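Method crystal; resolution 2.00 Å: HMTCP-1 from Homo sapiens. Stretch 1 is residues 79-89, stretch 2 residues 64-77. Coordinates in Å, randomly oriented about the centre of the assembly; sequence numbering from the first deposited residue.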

# COMPACT_ATOMS: atom_id res chain seq x y z
N MET A 79 -4.39 5.43 17.69
CA MET A 79 -4.81 4.73 18.89
C MET A 79 -6.34 4.78 18.85
O MET A 79 -6.91 5.85 18.65
CB MET A 79 -4.30 5.39 20.16
CG MET A 79 -4.75 4.65 21.42
SD MET A 79 -4.17 5.31 22.97
CE MET A 79 -2.66 4.42 23.17
N ASP A 80 -6.99 3.63 18.98
CA ASP A 80 -8.44 3.58 18.96
C ASP A 80 -9.04 3.75 20.36
O ASP A 80 -8.31 4.01 21.33
CB ASP A 80 -8.95 2.30 18.29
CG ASP A 80 -8.55 1.00 19.02
OD1 ASP A 80 -8.28 1.01 20.23
OD2 ASP A 80 -8.53 -0.06 18.35
N ASN A 81 -10.35 3.58 20.46
CA ASN A 81 -11.05 3.73 21.74
C ASN A 81 -10.75 2.63 22.76
O ASN A 81 -11.02 2.81 23.95
CB ASN A 81 -12.55 3.84 21.50
CG ASN A 81 -13.06 2.75 20.63
OD1 ASN A 81 -12.82 2.74 19.42
ND2 ASN A 81 -13.73 1.78 21.24
N ASN A 82 -10.18 1.52 22.31
CA ASN A 82 -9.82 0.41 23.21
C ASN A 82 -8.33 0.46 23.59
O ASN A 82 -7.82 -0.49 24.18
CB ASN A 82 -10.10 -0.93 22.54
CG ASN A 82 -11.56 -1.13 22.22
OD1 ASN A 82 -11.92 -1.67 21.17
ND2 ASN A 82 -12.42 -0.69 23.12
N SER A 83 -7.65 1.54 23.22
CA SER A 83 -6.21 1.74 23.47
C SER A 83 -5.29 0.94 22.57
O SER A 83 -4.08 0.89 22.81
CB SER A 83 -5.84 1.48 24.94
OG SER A 83 -6.20 2.57 25.76
N ARG A 84 -5.84 0.30 21.54
CA ARG A 84 -5.03 -0.48 20.62
C ARG A 84 -4.40 0.44 19.59
O ARG A 84 -4.95 1.49 19.28
CB ARG A 84 -5.89 -1.53 19.92
CG ARG A 84 -6.54 -2.47 20.88
CD ARG A 84 -7.52 -3.36 20.16
NE ARG A 84 -8.25 -4.23 21.08
CZ ARG A 84 -9.53 -4.55 20.94
NH1 ARG A 84 -10.22 -4.07 19.90
NH2 ARG A 84 -10.12 -5.34 21.82
N LEU A 85 -3.24 0.04 19.08
CA LEU A 85 -2.50 0.82 18.09
C LEU A 85 -2.63 0.24 16.69
O LEU A 85 -2.61 -0.98 16.51
CB LEU A 85 -1.02 0.92 18.46
CG LEU A 85 -0.56 2.13 19.27
CD1 LEU A 85 -1.51 2.43 20.40
CD2 LEU A 85 0.84 1.88 19.80
N TRP A 86 -2.78 1.13 15.72
CA TRP A 86 -2.91 0.76 14.32
C TRP A 86 -1.79 1.45 13.57
O TRP A 86 -1.70 2.68 13.58
CB TRP A 86 -4.25 1.21 13.76
CG TRP A 86 -5.43 0.54 14.39
CD1 TRP A 86 -5.88 0.71 15.67
CD2 TRP A 86 -6.34 -0.38 13.76
NE1 TRP A 86 -7.01 -0.04 15.88
CE2 TRP A 86 -7.31 -0.72 14.73
CE3 TRP A 86 -6.42 -0.95 12.48
CZ2 TRP A 86 -8.36 -1.61 14.46
CZ3 TRP A 86 -7.47 -1.82 12.21
CH2 TRP A 86 -8.42 -2.15 13.19
N GLN A 87 -0.92 0.68 12.94
CA GLN A 87 0.20 1.22 12.19
C GLN A 87 -0.23 1.75 10.83
O GLN A 87 -0.98 1.08 10.12
CB GLN A 87 1.25 0.12 11.97
CG GLN A 87 2.51 0.57 11.24
CD GLN A 87 3.33 1.55 12.05
OE1 GLN A 87 3.76 1.24 13.17
NE2 GLN A 87 3.57 2.74 11.50
N ILE A 88 0.19 2.96 10.47
CA ILE A 88 -0.15 3.48 9.15
C ILE A 88 0.91 2.87 8.23
O ILE A 88 2.08 3.22 8.32
CB ILE A 88 -0.05 5.03 9.08
CG1 ILE A 88 -1.12 5.69 9.96
CG2 ILE A 88 -0.22 5.50 7.63
CD1 ILE A 88 -0.94 7.20 10.10
N GLN A 89 0.51 1.89 7.43
CA GLN A 89 1.45 1.23 6.51
C GLN A 89 1.68 2.06 5.26
O GLN A 89 2.76 2.02 4.66
CB GLN A 89 1.01 -0.18 6.20
CG GLN A 89 0.88 -1.01 7.45
CD GLN A 89 0.89 -2.48 7.16
OE1 GLN A 89 -0.11 -3.04 6.73
NE2 GLN A 89 2.03 -3.12 7.37
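Stretch 2, residues 64-77: SQLPLMWQLYPEER

Stretch 2 runs as a strand from Met69 to Tyr73, turns through Pro74–Glu76, and returns at Arg77. Beside Met79 it is antiparallel: Met79 N gives a hydrogen bond to Gln71 O and Gln71 N one to Met79 O, both 2.9 Å. Strand 85-89 instead crosses 69-73 at -63°, with the axes 8.8 Å apart at closest, and pairs antiparallel with Arg77; Ile88 N donates to Glu76 O at 3.1 Å.

Side chains finish the fit. Asn81, chi1 p, sends its CA-to-CB bond sideways, yet the end of the side chain reaches stretch 2, where OD1 accepts from Met69 N (3.2 Å) and, weakly, from Leu68 N (2.9 Å), tying the beta turn Asp80–Ser83 to the start of the strand. Asp80, also p, holds that turn from within: OD1 accepts from Asn82 N and Arg84 N, while OD2 takes Trp86 NE1, each at 2.9 Å. This last bond anchors the Trp86 indole (chi1 m), whose face receives the edge of Trp70, planes at 90°, five-membered ring centroids 4.3 Å apart; Pro67 CD lies 4.0 Å from Trp86 CZ2.

Met79 extends t,t and brings CE 4.0 Å from Tyr73 CE1. Arg77 is p, then t,t; its NE bonds to Pro74 O at 3.1 Å, and Leu85 CD2 covers one guanidinium face, 3.6 Å from Arg77 CZ.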

# COMPACT_ATOMS: atom_id res chain seq x y z
N SER A 64 -18.60 -4.82 15.87
CA SER A 64 -17.77 -4.50 14.71
C SER A 64 -16.28 -4.77 14.89
O SER A 64 -15.76 -4.71 16.01
CB SER A 64 -17.97 -3.03 14.34
OG SER A 64 -17.18 -2.68 13.21
N GLN A 65 -15.59 -5.08 13.79
CA GLN A 65 -14.15 -5.32 13.83
C GLN A 65 -13.37 -3.99 13.87
O GLN A 65 -12.21 -3.94 14.28
CB GLN A 65 -13.71 -6.14 12.61
CG GLN A 65 -14.28 -7.56 12.59
CD GLN A 65 -13.79 -8.35 11.39
OE1 GLN A 65 -14.30 -8.20 10.29
NE2 GLN A 65 -12.78 -9.17 11.60
N LEU A 66 -14.02 -2.93 13.40
CA LEU A 66 -13.46 -1.58 13.37
C LEU A 66 -13.87 -0.83 14.64
O LEU A 66 -14.95 -1.08 15.21
CB LEU A 66 -13.97 -0.84 12.12
CG LEU A 66 -13.16 -0.90 10.82
CD1 LEU A 66 -12.06 -1.95 10.90
CD2 LEU A 66 -14.09 -1.14 9.65
N PRO A 67 -13.04 0.13 15.08
CA PRO A 67 -13.32 0.90 16.30
C PRO A 67 -14.28 2.07 16.15
O PRO A 67 -14.63 2.48 15.04
CB PRO A 67 -11.93 1.37 16.71
CG PRO A 67 -11.29 1.66 15.39
CD PRO A 67 -11.73 0.49 14.52
N LEU A 68 -14.71 2.59 17.29
CA LEU A 68 -15.61 3.74 17.34
C LEU A 68 -14.83 4.99 16.95
O LEU A 68 -15.39 5.94 16.41
CB LEU A 68 -16.17 3.94 18.76
CG LEU A 68 -17.06 2.88 19.39
CD1 LEU A 68 -17.44 3.33 20.79
CD2 LEU A 68 -18.30 2.66 18.56
N MET A 69 -13.53 4.99 17.23
CA MET A 69 -12.70 6.14 16.90
C MET A 69 -11.22 5.82 16.81
O MET A 69 -10.72 4.90 17.46
CB MET A 69 -12.88 7.22 17.96
CG MET A 69 -12.43 6.80 19.34
SD MET A 69 -11.42 8.04 20.14
CE MET A 69 -9.80 7.51 19.67
N TRP A 70 -10.52 6.63 16.02
CA TRP A 70 -9.08 6.54 15.83
C TRP A 70 -8.56 7.94 16.11
O TRP A 70 -9.16 8.91 15.65
CB TRP A 70 -8.74 6.17 14.38
CG TRP A 70 -8.68 4.71 14.08
CD1 TRP A 70 -7.83 3.80 14.64
CD2 TRP A 70 -9.40 4.02 13.06
NE1 TRP A 70 -7.97 2.59 14.02
CE2 TRP A 70 -8.92 2.69 13.04
CE3 TRP A 70 -10.39 4.40 12.15
CZ2 TRP A 70 -9.41 1.73 12.14
CZ3 TRP A 70 -10.88 3.44 11.25
CH2 TRP A 70 -10.38 2.12 11.26
N GLN A 71 -7.47 8.03 16.84
CA GLN A 71 -6.86 9.31 17.18
C GLN A 71 -5.39 9.22 16.78
O GLN A 71 -4.70 8.28 17.16
CB GLN A 71 -6.98 9.54 18.69
CG GLN A 71 -6.44 10.86 19.19
CD GLN A 71 -6.63 11.00 20.70
OE1 GLN A 71 -5.75 10.64 21.49
NE2 GLN A 71 -7.79 11.50 21.11
N LEU A 72 -4.92 10.19 15.99
CA LEU A 72 -3.52 10.19 15.55
C LEU A 72 -2.57 10.13 16.76
O LEU A 72 -2.68 10.91 17.71
CB LEU A 72 -3.24 11.40 14.66
CG LEU A 72 -1.97 11.43 13.81
CD1 LEU A 72 -1.81 10.14 13.00
CD2 LEU A 72 -2.01 12.64 12.89
N TYR A 73 -1.66 9.17 16.70
CA TYR A 73 -0.70 8.91 17.76
C TYR A 73 0.73 9.04 17.19
O TYR A 73 0.92 8.82 15.99
CB TYR A 73 -0.96 7.49 18.26
CG TYR A 73 -0.39 7.17 19.61
CD1 TYR A 73 -0.93 7.73 20.77
CD2 TYR A 73 0.71 6.33 19.73
CE1 TYR A 73 -0.37 7.46 22.01
CE2 TYR A 73 1.27 6.05 20.96
CZ TYR A 73 0.73 6.62 22.10
OH TYR A 73 1.31 6.35 23.31
N PRO A 74 1.73 9.39 18.02
CA PRO A 74 3.13 9.53 17.56
C PRO A 74 3.66 8.29 16.86
O PRO A 74 3.26 7.17 17.19
CB PRO A 74 3.90 9.78 18.86
CG PRO A 74 2.91 10.49 19.71
CD PRO A 74 1.64 9.70 19.46
N GLU A 75 4.58 8.49 15.92
CA GLU A 75 5.20 7.40 15.16
C GLU A 75 4.28 6.84 14.08
O GLU A 75 4.26 5.63 13.82
CB GLU A 75 5.65 6.27 16.10
CG GLU A 75 6.51 6.71 17.27
CD GLU A 75 7.80 7.37 16.82
OE1 GLU A 75 8.56 6.73 16.08
OE2 GLU A 75 8.04 8.53 17.21
N GLU A 76 3.52 7.72 13.44
CA GLU A 76 2.60 7.35 12.37
C GLU A 76 1.74 6.13 12.64
O GLU A 76 1.90 5.08 12.02
CB GLU A 76 3.33 7.23 11.04
CG GLU A 76 3.77 8.59 10.49
CD GLU A 76 2.67 9.65 10.58
OE1 GLU A 76 1.86 9.76 9.63
OE2 GLU A 76 2.60 10.36 11.61
N ARG A 77 0.83 6.29 13.57
CA ARG A 77 -0.10 5.25 13.93
C ARG A 77 -1.28 5.88 14.65
O ARG A 77 -1.24 7.06 15.00
CB ARG A 77 0.58 4.16 14.77
CG ARG A 77 1.36 4.66 15.93
CD ARG A 77 2.47 3.69 16.27
NE ARG A 77 3.11 4.08 17.52
CZ ARG A 77 3.82 3.26 18.29
NH1 ARG A 77 4.00 1.99 17.93
NH2 ARG A 77 4.28 3.70 19.45
O HOH W 1 6.25 3.80 12.65